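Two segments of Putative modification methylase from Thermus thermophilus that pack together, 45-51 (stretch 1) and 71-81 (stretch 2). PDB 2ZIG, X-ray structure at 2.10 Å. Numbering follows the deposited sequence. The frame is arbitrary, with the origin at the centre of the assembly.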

# COMPACT_ATOMS: atom_id res chain seq x y z
N VAL B 45 -13.68 6.81 10.25
CA VAL B 45 -12.35 7.32 9.93
C VAL B 45 -11.54 7.09 11.19
O VAL B 45 -11.94 7.52 12.27
CB VAL B 45 -12.36 8.82 9.61
CG1 VAL B 45 -10.92 9.31 9.36
CG2 VAL B 45 -13.23 9.07 8.39
N THR B 46 -10.42 6.39 11.06
CA THR B 46 -9.63 6.13 12.24
C THR B 46 -8.21 5.69 11.95
O THR B 46 -7.85 5.39 10.81
CB THR B 46 -10.30 5.04 13.12
OG1 THR B 46 -9.59 4.90 14.35
CG2 THR B 46 -10.31 3.71 12.38
N SER B 47 -7.41 5.66 13.00
CA SER B 47 -6.02 5.25 12.91
C SER B 47 -5.83 4.18 13.99
O SER B 47 -6.19 4.38 15.15
CB SER B 47 -5.10 6.44 13.19
OG SER B 47 -3.75 6.09 12.98
N PRO B 48 -5.28 3.02 13.61
CA PRO B 48 -5.07 1.95 14.60
C PRO B 48 -4.15 2.45 15.71
O PRO B 48 -3.15 3.12 15.45
CB PRO B 48 -4.47 0.82 13.77
CG PRO B 48 -3.77 1.55 12.65
CD PRO B 48 -4.75 2.64 12.29
N PRO B 49 -4.49 2.14 16.97
CA PRO B 49 -3.68 2.56 18.12
C PRO B 49 -2.39 1.76 18.18
O PRO B 49 -2.24 0.91 19.06
CB PRO B 49 -4.59 2.26 19.30
CG PRO B 49 -5.24 0.98 18.86
CD PRO B 49 -5.59 1.26 17.40
N TYR B 50 -1.46 2.03 17.28
CA TYR B 50 -0.23 1.25 17.31
C TYR B 50 0.62 1.45 18.55
O TYR B 50 1.27 0.52 19.01
CB TYR B 50 0.64 1.50 16.08
CG TYR B 50 1.76 0.49 16.00
CD1 TYR B 50 1.50 -0.84 15.65
CD2 TYR B 50 3.06 0.83 16.36
CE1 TYR B 50 2.50 -1.80 15.67
CE2 TYR B 50 4.08 -0.13 16.39
CZ TYR B 50 3.79 -1.44 16.04
OH TYR B 50 4.78 -2.40 16.05
N TRP B 51 0.62 2.67 19.09
CA TRP B 51 1.41 2.93 20.29
C TRP B 51 1.02 1.93 21.39
O TRP B 51 1.73 1.78 22.38
CB TRP B 51 1.19 4.36 20.77
CG TRP B 51 -0.21 4.64 21.21
CD1 TRP B 51 -1.30 4.84 20.40
CD2 TRP B 51 -0.69 4.71 22.55
NE1 TRP B 51 -2.42 5.03 21.17
CE2 TRP B 51 -2.08 4.96 22.49
CE3 TRP B 51 -0.07 4.59 23.81
CZ2 TRP B 51 -2.87 5.08 23.65
CZ3 TRP B 51 -0.86 4.72 24.96
CH2 TRP B 51 -2.24 4.96 24.86
N ALA B 71 -1.00 -10.93 17.00
CA ALA B 71 -2.01 -10.74 18.04
C ALA B 71 -2.64 -9.35 17.92
O ALA B 71 -3.84 -9.18 18.12
CB ALA B 71 -1.38 -10.93 19.41
N PHE B 72 -1.82 -8.36 17.59
CA PHE B 72 -2.31 -6.99 17.43
C PHE B 72 -3.28 -6.97 16.25
O PHE B 72 -4.39 -6.45 16.36
CB PHE B 72 -1.13 -6.04 17.16
CG PHE B 72 -1.54 -4.61 16.96
CD1 PHE B 72 -2.28 -3.94 17.93
CD2 PHE B 72 -1.20 -3.94 15.79
CE1 PHE B 72 -2.67 -2.61 17.74
CE2 PHE B 72 -1.58 -2.61 15.59
CZ PHE B 72 -2.32 -1.94 16.56
N LEU B 73 -2.86 -7.55 15.13
CA LEU B 73 -3.71 -7.60 13.95
C LEU B 73 -5.05 -8.25 14.28
O LEU B 73 -6.11 -7.77 13.86
CB LEU B 73 -3.02 -8.39 12.84
CG LEU B 73 -1.86 -7.67 12.16
CD1 LEU B 73 -1.18 -8.59 11.17
CD2 LEU B 73 -2.39 -6.42 11.46
N ASP B 74 -5.00 -9.34 15.04
CA ASP B 74 -6.19 -10.07 15.44
C ASP B 74 -7.10 -9.19 16.29
O ASP B 74 -8.33 -9.29 16.20
CB ASP B 74 -5.80 -11.34 16.20
CG ASP B 74 -5.27 -12.43 15.28
OD1 ASP B 74 -4.59 -13.35 15.78
OD2 ASP B 74 -5.54 -12.38 14.06
N GLU B 75 -6.51 -8.32 17.10
CA GLU B 75 -7.30 -7.43 17.93
C GLU B 75 -8.06 -6.46 17.03
O GLU B 75 -9.27 -6.25 17.19
CB GLU B 75 -6.40 -6.64 18.88
CG GLU B 75 -5.68 -7.48 19.91
CD GLU B 75 -4.73 -6.66 20.76
OE1 GLU B 75 -5.17 -5.63 21.32
OE2 GLU B 75 -3.54 -7.04 20.88
N LEU B 76 -7.35 -5.89 16.06
CA LEU B 76 -7.95 -4.96 15.12
C LEU B 76 -9.09 -5.62 14.37
O LEU B 76 -10.14 -5.01 14.15
CB LEU B 76 -6.91 -4.46 14.12
CG LEU B 76 -5.64 -3.76 14.62
CD1 LEU B 76 -4.82 -3.33 13.42
CD2 LEU B 76 -5.99 -2.56 15.48
N ASP B 77 -8.89 -6.88 13.96
CA ASP B 77 -9.92 -7.60 13.22
C ASP B 77 -11.26 -7.68 13.95
O ASP B 77 -12.32 -7.62 13.33
CB ASP B 77 -9.43 -9.00 12.87
CG ASP B 77 -8.56 -9.02 11.62
OD1 ASP B 77 -8.17 -7.93 11.15
OD2 ASP B 77 -8.28 -10.12 11.11
N ARG B 78 -11.22 -7.83 15.27
CA ARG B 78 -12.46 -7.91 16.04
C ARG B 78 -13.19 -6.57 16.00
O ARG B 78 -14.42 -6.51 16.13
CB ARG B 78 -12.17 -8.31 17.48
CG ARG B 78 -11.79 -9.78 17.65
CD ARG B 78 -11.64 -10.12 19.12
NE ARG B 78 -10.65 -9.25 19.76
CZ ARG B 78 -10.41 -9.22 21.07
NH1 ARG B 78 -11.08 -10.02 21.89
NH2 ARG B 78 -9.49 -8.39 21.55
N VAL B 79 -12.43 -5.50 15.80
CA VAL B 79 -13.00 -4.16 15.71
C VAL B 79 -13.58 -3.97 14.31
O VAL B 79 -14.70 -3.49 14.15
CB VAL B 79 -11.93 -3.09 15.97
CG1 VAL B 79 -12.52 -1.70 15.77
CG2 VAL B 79 -11.38 -3.24 17.38
N TRP B 80 -12.81 -4.37 13.29
CA TRP B 80 -13.26 -4.23 11.90
C TRP B 80 -14.55 -5.04 11.70
O TRP B 80 -15.42 -4.65 10.91
CB TRP B 80 -12.18 -4.74 10.93
CG TRP B 80 -10.78 -4.14 11.10
CD1 TRP B 80 -9.60 -4.79 10.88
CD2 TRP B 80 -10.44 -2.81 11.50
NE1 TRP B 80 -8.54 -3.95 11.12
CE2 TRP B 80 -9.03 -2.72 11.50
CE3 TRP B 80 -11.18 -1.67 11.85
CZ2 TRP B 80 -8.34 -1.55 11.85
CZ3 TRP B 80 -10.50 -0.50 12.20
CH2 TRP B 80 -9.09 -0.45 12.20
N ARG B 81 -14.68 -6.16 12.42
CA ARG B 81 -15.88 -7.00 12.32
C ARG B 81 -17.12 -6.24 12.76
O ARG B 81 -18.14 -6.27 12.09
CB ARG B 81 -15.76 -8.26 13.19
CG ARG B 81 -15.01 -9.39 12.54
CD ARG B 81 -15.40 -10.73 13.17
NE ARG B 81 -14.60 -11.82 12.62
CZ ARG B 81 -13.29 -11.96 12.81
NH1 ARG B 81 -12.63 -11.07 13.54
NH2 ARG B 81 -12.64 -12.97 12.25

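A helix can pack against a strand end and the loop that follows it through apolar contacts, with no hydrogen bond between the two, and the packing of residues 71-81 against 45-51 in this putative methylase is a compact example. No hydrogen bond crosses between the two stretches, and together they bury a modest 268 Å². The helix contributes F72, L76 and W80, spaced four residues apart so that successive turns present them along one side.

F72 is the centre of the contact and has the largest covered area of any residue in it. Its CA-to-CB bond points toward the loop, and with chi1 in the t well its ring extends among three consecutive residues, P48, P49 and Y50. P48, which also points toward its partner, touches residues on two successive helical turns: its CB is 4.5 Å from F72 CZ and 4.1 Å from L76 CD2. The same leucine methyl serves the next proline as well, with P49 CD 4.3 Å from L76 CD2. The P48 and L76 CA atoms are 7.5 Å apart, a separation spanned by the proline ring and the leucine side chain.

Outward from this cluster, Y50 turns the edge of its ring toward the face of F72 in an offset edge-to-face pair, with centroids 5.5 Å apart and planes at 81°. The closest atoms are Y50 CD1 and F72 CE2, at 3.6 Å. At the other end, the CA-to-CB bond of W80 points sideways, but the end of its side chain comes nearer, and T46 CG2 meets the ring edge, 4.2 Å from W80 CZ3.

Polar groups remain at the margins. P49 O lies 3.8 Å from F72 CE1, a carbonyl beside an aromatic carbon. T46 offers its methyl to the tryptophan while its OG1 is hydrogen-bonded elsewhere in the structure. Backbone polarity is partly met locally: L76 N bonds to F72 O (3.0 Å), and W80 N to L76 O (2.9 Å).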